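Local coordinates for CELL WALL surface anchor family protein (PDB 2X9Z) that forms the repeating backbone of the pneumococcal pilus, a fibre that is anchored to the bacterial cell wall and probably serves in adhesion, at residues T40-L45 and K110-T115; L45-T50 and K102-N107; G139-H144 and D245-P250. The protein carries 1 engineered substitution. All blocks are in the same frame, centred on the assembly; numbering follows the deposited sequence.

Overall arrangement
Interactions 1 and 2 belong to the first Cna-B-like domain, and interaction 3 lies where the chain passes between this domain and the second one. Interaction 1 pairs strands 33-42 and 110-120 in one sheet. Interaction 2 is nested inside the chain loop that interaction 1 closes, and the two share Leu45. Their centres are about 10 Å apart. In interaction 2 the loop leading to strand 50-57 of the other sheet meets the turn after helix 97-103. Interaction 3 follows in the chain, its centre about 14 Å from that of interaction 2. The two touch through Ala49, Thr50, Gly139 and Asp143. The contacts thus run from a sheet, over its loops, to the junction between domains.

Interaction 1 (T40-L45 and K110-T115); sequences TKIPAL and KTVKIT
Thr40-Ile42 and Lys110-Val112 are antiparallel neighbours in one sheet of a Cna-B-like pilin domain. Thr40 with Val112 and Ile42 with Lys110 are hydrogen-bonded pairs. Lys41 with Thr111 is the non-hydrogen-bonded pair between them. Thr40 N donates to Val112 O at 2.8 Å, and Val112 N returns the bond to Thr40 O. Ile42 N meets Lys110 O at 2.8 Å, almost along the C=O axis and nearly straight (173°). Lys110 N closes this pair on Ile42 O.

On one face, Lys41 and Thr111 lie side by side and point the same way. The lysine chain bends at chi2 (-74°) and then runs extended, which lays Lys41 CD 3.3 Å from Thr111 OG1. NZ then donates to the same hydroxyl.

The opposite face carries Thr40, Ile42, Val112 and the CB of Lys110. The Ile42 and Val112 side chains cross obliquely, and Ile42 CD1 lies 4.0 Å from Val112 CG2. Trp53 of the facing strand 50-57 packs on Val112, and its NE1 is hydrogen-bonded to Thr40 OG1. Farther out, beyond both segments, Asp73 grips the end of the second strand. Asp73 accepts from Thr111 N and pairs as a salt bridge with Lys110 NZ. A water bridges the strands: it lies 2.8 Å from Thr40 OG1 and donates to Val112 O at 3.0 Å.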
# COMPACT_ATOMS: atom_id res chain seq x y z
N THR A 40 3.97 -12.62 3.47
CA THR A 40 5.30 -12.01 3.50
C THR A 40 6.30 -12.98 4.09
O THR A 40 6.05 -13.61 5.12
CB THR A 40 5.29 -10.71 4.34
OG1 THR A 40 4.23 -9.87 3.89
CG2 THR A 40 6.61 -9.97 4.21
N LYS A 41 7.44 -13.12 3.42
CA LYS A 41 8.52 -13.96 3.90
C LYS A 41 9.62 -13.08 4.46
O LYS A 41 10.18 -12.25 3.75
CB LYS A 41 9.10 -14.79 2.75
CG LYS A 41 8.10 -15.67 2.03
CD LYS A 41 7.72 -16.88 2.85
CE LYS A 41 6.80 -17.79 2.06
NZ LYS A 41 6.38 -18.99 2.83
N ILE A 42 9.92 -13.26 5.74
CA ILE A 42 10.97 -12.50 6.40
C ILE A 42 12.18 -13.42 6.56
O ILE A 42 12.05 -14.54 7.03
CB ILE A 42 10.47 -11.98 7.76
CG1 ILE A 42 9.35 -10.96 7.52
CG2 ILE A 42 11.61 -11.39 8.60
CD1 ILE A 42 8.75 -10.38 8.77
N PRO A 43 13.36 -12.94 6.13
CA PRO A 43 14.55 -13.80 6.10
C PRO A 43 15.02 -14.21 7.51
O PRO A 43 14.71 -13.54 8.50
CB PRO A 43 15.61 -12.91 5.44
CG PRO A 43 14.87 -11.80 4.80
CD PRO A 43 13.64 -11.59 5.63
N ALA A 44 15.75 -15.31 7.59
CA ALA A 44 16.41 -15.69 8.84
C ALA A 44 17.33 -14.56 9.34
O ALA A 44 17.91 -13.81 8.55
CB ALA A 44 17.21 -16.97 8.66
N LEU A 45 17.43 -14.45 10.67
CA LEU A 45 18.35 -13.51 11.32
C LEU A 45 18.04 -12.04 11.03
O LEU A 45 18.94 -11.21 11.01
CB LEU A 45 19.81 -13.84 10.99
CG LEU A 45 20.23 -15.28 11.28
CD1 LEU A 45 21.68 -15.53 10.89
CD2 LEU A 45 20.00 -15.63 12.75
N LYS A 110 10.58 -16.79 8.08
CA LYS A 110 9.30 -16.75 8.77
C LYS A 110 8.23 -16.23 7.82
O LYS A 110 8.49 -15.30 7.04
CB LYS A 110 9.37 -15.86 10.02
CG LYS A 110 10.39 -16.31 11.07
CD LYS A 110 10.11 -17.70 11.63
CE LYS A 110 9.24 -17.65 12.87
NZ LYS A 110 8.84 -19.00 13.35
N THR A 111 7.05 -16.81 7.87
CA THR A 111 5.98 -16.42 6.96
C THR A 111 4.86 -15.73 7.71
O THR A 111 4.20 -16.33 8.56
CB THR A 111 5.40 -17.65 6.26
OG1 THR A 111 6.43 -18.30 5.51
CG2 THR A 111 4.28 -17.25 5.32
N VAL A 112 4.62 -14.46 7.37
CA VAL A 112 3.51 -13.71 7.94
C VAL A 112 2.36 -13.75 6.95
O VAL A 112 2.56 -13.50 5.77
CB VAL A 112 3.88 -12.23 8.21
CG1 VAL A 112 2.72 -11.52 8.90
CG2 VAL A 112 5.14 -12.14 9.07
N LYS A 113 1.16 -14.08 7.43
CA LYS A 113 -0.02 -14.06 6.59
C LYS A 113 -1.09 -13.17 7.21
O LYS A 113 -1.43 -13.31 8.39
CB LYS A 113 -0.56 -15.47 6.38
CG LYS A 113 -1.81 -15.56 5.51
CD LYS A 113 -2.16 -17.02 5.25
CE LYS A 113 -3.50 -17.18 4.57
NZ LYS A 113 -3.82 -18.62 4.41
N ILE A 114 -1.60 -12.24 6.42
CA ILE A 114 -2.67 -11.35 6.85
C ILE A 114 -3.86 -11.61 5.95
O ILE A 114 -3.74 -11.59 4.72
CB ILE A 114 -2.25 -9.87 6.71
CG1 ILE A 114 -1.02 -9.59 7.57
CG2 ILE A 114 -3.42 -8.94 7.08
CD1 ILE A 114 -0.39 -8.23 7.28
N THR A 115 -5.01 -11.90 6.55
CA THR A 115 -6.22 -12.15 5.77
C THR A 115 -7.30 -11.15 6.15
O THR A 115 -7.33 -10.64 7.28
CB THR A 115 -6.74 -13.59 5.96
OG1 THR A 115 -7.12 -13.78 7.33
CG2 THR A 115 -5.68 -14.61 5.61
O HOH W 1 1.95 -10.58 5.26

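Interaction 2 (L45-T50 and K102-N107); sequences LANYAT and KVNDQN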
# COMPACT_ATOMS: atom_id res chain seq x y z
N LEU A 45 17.43 -14.45 10.67
CA LEU A 45 18.35 -13.51 11.32
C LEU A 45 18.04 -12.04 11.03
O LEU A 45 18.94 -11.21 11.01
CB LEU A 45 19.81 -13.84 10.99
CG LEU A 45 20.23 -15.28 11.28
CD1 LEU A 45 21.68 -15.53 10.89
CD2 LEU A 45 20.00 -15.63 12.75
N ALA A 46 16.76 -11.73 10.83
CA ALA A 46 16.33 -10.35 10.65
C ALA A 46 16.47 -9.55 11.94
O ALA A 46 16.41 -10.10 13.04
CB ALA A 46 14.88 -10.31 10.15
N ASN A 47 16.68 -8.24 11.81
CA ASN A 47 16.72 -7.36 12.96
C ASN A 47 15.95 -6.07 12.68
O ASN A 47 16.47 -4.96 12.86
CB ASN A 47 18.16 -7.05 13.38
CG ASN A 47 18.25 -6.43 14.75
OD1 ASN A 47 17.43 -6.73 15.63
ND2 ASN A 47 19.24 -5.57 14.95
N TYR A 48 14.70 -6.21 12.25
CA TYR A 48 13.92 -5.05 11.86
C TYR A 48 13.47 -4.24 13.07
O TYR A 48 13.05 -4.81 14.08
CB TYR A 48 12.69 -5.47 11.06
CG TYR A 48 12.97 -6.20 9.76
CD1 TYR A 48 14.21 -6.12 9.13
CD2 TYR A 48 11.97 -6.95 9.15
CE1 TYR A 48 14.44 -6.79 7.93
CE2 TYR A 48 12.19 -7.62 7.96
CZ TYR A 48 13.43 -7.54 7.35
OH TYR A 48 13.62 -8.22 6.16
N ALA A 49 13.53 -2.92 12.94
CA ALA A 49 12.93 -2.01 13.90
C ALA A 49 11.46 -1.79 13.58
O ALA A 49 10.68 -1.41 14.45
CB ALA A 49 13.67 -0.67 13.88
N THR A 50 11.09 -2.00 12.32
CA THR A 50 9.71 -1.82 11.86
C THR A 50 9.35 -2.91 10.87
O THR A 50 10.15 -3.24 9.98
CB THR A 50 9.51 -0.44 11.19
OG1 THR A 50 9.78 0.60 12.14
CG2 THR A 50 8.09 -0.29 10.65
N LYS A 102 9.00 -12.27 17.39
CA LYS A 102 8.61 -13.53 16.79
C LYS A 102 9.08 -13.69 15.34
O LYS A 102 9.07 -14.79 14.80
CB LYS A 102 7.10 -13.74 16.89
CG LYS A 102 6.63 -13.94 18.32
CD LYS A 102 5.12 -14.05 18.44
CE LYS A 102 4.73 -14.42 19.86
NZ LYS A 102 3.26 -14.52 20.02
N VAL A 103 9.52 -12.59 14.71
CA VAL A 103 10.03 -12.68 13.34
C VAL A 103 11.51 -12.33 13.22
O VAL A 103 12.15 -12.72 12.25
CB VAL A 103 9.21 -11.84 12.32
CG1 VAL A 103 7.76 -12.29 12.31
CG2 VAL A 103 9.31 -10.35 12.63
N ASN A 104 12.05 -11.60 14.20
CA ASN A 104 13.47 -11.23 14.20
C ASN A 104 14.33 -12.31 14.82
O ASN A 104 13.87 -13.06 15.69
CB ASN A 104 13.69 -9.94 15.00
CG ASN A 104 13.37 -8.69 14.22
OD1 ASN A 104 13.35 -8.68 12.99
ND2 ASN A 104 13.13 -7.60 14.94
N ASP A 105 15.59 -12.38 14.39
CA ASP A 105 16.56 -13.29 15.00
C ASP A 105 16.05 -14.73 15.07
O ASP A 105 16.23 -15.42 16.08
CB ASP A 105 16.95 -12.80 16.40
CG ASP A 105 18.24 -13.45 16.91
OD1 ASP A 105 19.07 -13.86 16.07
OD2 ASP A 105 18.41 -13.53 18.14
N GLN A 106 15.44 -15.18 13.98
CA GLN A 106 14.99 -16.57 13.85
C GLN A 106 15.93 -17.33 12.90
O GLN A 106 16.59 -16.72 12.05
CB GLN A 106 13.54 -16.62 13.37
CG GLN A 106 12.61 -15.82 14.27
CD GLN A 106 12.55 -16.35 15.70
OE1 GLN A 106 12.63 -17.56 15.94
NE2 GLN A 106 12.38 -15.45 16.65
N ASN A 107 15.99 -18.65 13.05
CA ASN A 107 16.99 -19.43 12.31
C ASN A 107 16.54 -19.90 10.93
O ASN A 107 17.31 -20.52 10.19
CB ASN A 107 17.55 -20.58 13.17
CG ASN A 107 16.77 -21.88 13.02
OD1 ASN A 107 15.62 -21.90 12.59
ND2 ASN A 107 17.42 -22.99 13.40
O HOH W 2 14.54 -13.71 11.51
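Residues Leu45-Tyr48 belong to the connection that carries the chain from one sheet of the Cna-B-like beta sandwich to the other, between strands 33-42 and 50-57. They lie against the turn that follows helix 97-103.

Two direct backbone hydrogen bonds join the segments. Leu45 N donates to Gln106 O, and Asp105 N donates to Ala46 O at 2.8 Å. The second uses a lone pair of the carbonyl, in its plane.

The main side-chain bonds come from Asn104. Its CG is anti to the carbonyl carbon (chi1 -81°), and this brings the amide alongside the backbone of Tyr48. Asn104 ND2 donates to Tyr48 O at 2.9 Å, on an in-plane lone pair. Asn104 OD1 accepts from Tyr48 N, also at 2.9 Å, but here the donor sits above the carbonyl plane. One amide therefore holds both backbone polar groups of one residue. The turn is braced from within by Gln106, whose NE2 donates to Asn104 O at 3.0 Å.

One water links the two backbones. It accepts from Ala46 N and from Gln106 N, and it lies 2.7 Å from Val103 O, to which it can donate.

The remaining contacts are van der Waals. The Leu45 side chain crosses that of Asp105 obliquely, and Leu45 CD2 lies 3.6 Å from Gln106 O. The ring of Tyr48 stands nearly perpendicular to the Asn104 amide (84°). Beyond the segments, this ring meets that of Tyr138 and packs on Ile42 and Pro43. Val103 also touches Ile42, so both segments rest on the end of the same strand. One face of the Tyr48 ring is covered by Ala46 CB, which lies over the ring centre, 4.1 Å above the plane.

Interaction 3 (G139-H144 and D245-P250); sequences GNNPDH and DENPKP
Asn247 turns its side chain into the bend formed by Gly139-Asp143. Asn247 CB lies 3.4 Å from Asp143 OD1. Asn247 CG comes to 3.6 Å from Gly139 CA, an approach made over a residue with no side chain. Asn247 OD1 accepts from Asn141 N at 3.1 Å, in the carbonyl plane and on a lone pair. It also accepts a hydrogen bond from a water that Asn140 N donates to. ND2 is shared. Asn247 ND2 donates to Asp143 OD1 at 2.9 Å, nearly straight (166°), in its own amide plane and on the anti lone pair of the carboxylate. Asn247 ND2 also donates to Asn141 O, again at 2.9 Å, but from above that carbonyl plane. A bond to Pro142 O is weak.

Asn141 bonds back to 245-250. Its amide plane is tilted 23° from that of Asn247. Asn141 ND2 donates to Asp245 O at 3.2 Å and weakly to Glu246 O.

Asp245 grips His144 twice. Asp245 OD2 accepts from His144 N, and Asp245 OD1 accepts from His144 ND1 at 2.8 Å, close to the plane of the ring. A water donates to Asp245 OD1 and to Pro142 O. The His144 ring also stacks on Trp243.

Asp143 OD1 and Asp245 OD2 are only 3.6 Å apart. The donors around them may offset the repulsion: Ser226 OG is hydrogen-bonded to Asp143 OD1, and Gly145 N to Asp143 OD2.

The chain leaves the first domain through 139-144 and heads back to it through 245-250, toward strand 257-259. The two segments are tied by Asn amides and a His-carboxylate hydrogen bond, at the junction of two Cna-B-like domains of a pilus backbone subunit.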
# COMPACT_ATOMS: atom_id res chain seq x y z
N GLY A 139 12.63 -2.00 7.95
CA GLY A 139 14.03 -1.62 7.97
C GLY A 139 14.62 -1.84 9.34
O GLY A 139 13.92 -2.15 10.30
N ASN A 140 15.94 -1.68 9.41
CA ASN A 140 16.65 -1.78 10.68
C ASN A 140 16.50 -0.52 11.53
O ASN A 140 16.82 -0.53 12.73
CB ASN A 140 18.12 -2.09 10.43
CG ASN A 140 18.34 -3.50 9.90
OD1 ASN A 140 17.40 -4.25 9.66
ND2 ASN A 140 19.61 -3.87 9.74
N ASN A 141 16.07 0.57 10.90
CA ASN A 141 15.68 1.79 11.60
C ASN A 141 14.16 1.90 11.60
O ASN A 141 13.49 1.30 10.76
CB ASN A 141 16.25 3.03 10.92
CG ASN A 141 17.75 2.96 10.75
OD1 ASN A 141 18.49 2.70 11.71
ND2 ASN A 141 18.22 3.22 9.54
N PRO A 142 13.60 2.67 12.54
CA PRO A 142 12.14 2.86 12.50
C PRO A 142 11.72 3.39 11.13
O PRO A 142 12.39 4.27 10.58
CB PRO A 142 11.90 3.90 13.60
CG PRO A 142 13.03 3.70 14.56
CD PRO A 142 14.22 3.35 13.69
N ASP A 143 10.66 2.84 10.56
CA ASP A 143 10.18 3.31 9.27
C ASP A 143 8.79 3.94 9.36
O ASP A 143 7.89 3.39 10.00
CB ASP A 143 10.16 2.18 8.24
CG ASP A 143 10.17 2.72 6.82
OD1 ASP A 143 11.27 3.05 6.32
OD2 ASP A 143 9.07 2.85 6.22
N HIS A 144 8.63 5.07 8.68
CA HIS A 144 7.39 5.85 8.72
C HIS A 144 6.60 5.79 7.41
O HIS A 144 5.60 6.49 7.26
CB HIS A 144 7.70 7.30 9.05
CG HIS A 144 8.36 7.49 10.38
ND1 HIS A 144 9.73 7.49 10.55
CD2 HIS A 144 7.83 7.66 11.62
CE1 HIS A 144 10.01 7.67 11.83
NE2 HIS A 144 8.88 7.77 12.50
N ASP A 245 14.40 8.11 6.86
CA ASP A 245 14.52 6.94 7.74
C ASP A 245 15.76 6.08 7.46
O ASP A 245 16.11 5.22 8.27
CB ASP A 245 13.28 6.05 7.62
CG ASP A 245 12.02 6.70 8.19
OD1 ASP A 245 12.13 7.53 9.13
OD2 ASP A 245 10.93 6.38 7.69
N GLU A 246 16.40 6.28 6.31
CA GLU A 246 17.60 5.53 5.95
C GLU A 246 17.35 4.02 5.94
O GLU A 246 18.16 3.23 6.43
CB GLU A 246 18.77 5.88 6.88
CG GLU A 246 19.16 7.36 6.85
CD GLU A 246 19.68 7.81 5.50
OE1 GLU A 246 19.93 6.95 4.63
OE2 GLU A 246 19.84 9.03 5.31
N ASN A 247 16.21 3.63 5.37
CA ASN A 247 15.84 2.23 5.22
C ASN A 247 15.78 1.81 3.76
O ASN A 247 15.77 2.66 2.87
CB ASN A 247 14.47 1.99 5.87
CG ASN A 247 14.55 1.92 7.38
OD1 ASN A 247 15.55 1.46 7.95
ND2 ASN A 247 13.49 2.36 8.04
N PRO A 248 15.72 0.49 3.50
CA PRO A 248 15.55 0.00 2.13
C PRO A 248 14.21 0.44 1.55
O PRO A 248 13.30 0.78 2.30
CB PRO A 248 15.56 -1.53 2.30
CG PRO A 248 16.15 -1.79 3.64
CD PRO A 248 15.79 -0.61 4.48
N LYS A 249 14.10 0.41 0.23
CA LYS A 249 12.81 0.69 -0.40
C LYS A 249 11.76 -0.31 0.08
O LYS A 249 12.08 -1.46 0.39
CB LYS A 249 12.95 0.67 -1.92
CG LYS A 249 13.20 -0.70 -2.52
CD LYS A 249 13.39 -0.61 -4.03
CE LYS A 249 13.70 -1.97 -4.64
NZ LYS A 249 13.74 -1.91 -6.12
N PRO A 250 10.50 0.11 0.15
CA PRO A 250 9.45 -0.80 0.62
C PRO A 250 9.15 -1.89 -0.40
O PRO A 250 9.51 -1.75 -1.57
CB PRO A 250 8.23 0.12 0.75
CG PRO A 250 8.47 1.19 -0.26
CD PRO A 250 9.96 1.43 -0.23
O HOH W 3 17.78 -0.09 7.62
O HOH W 4 13.56 6.63 11.24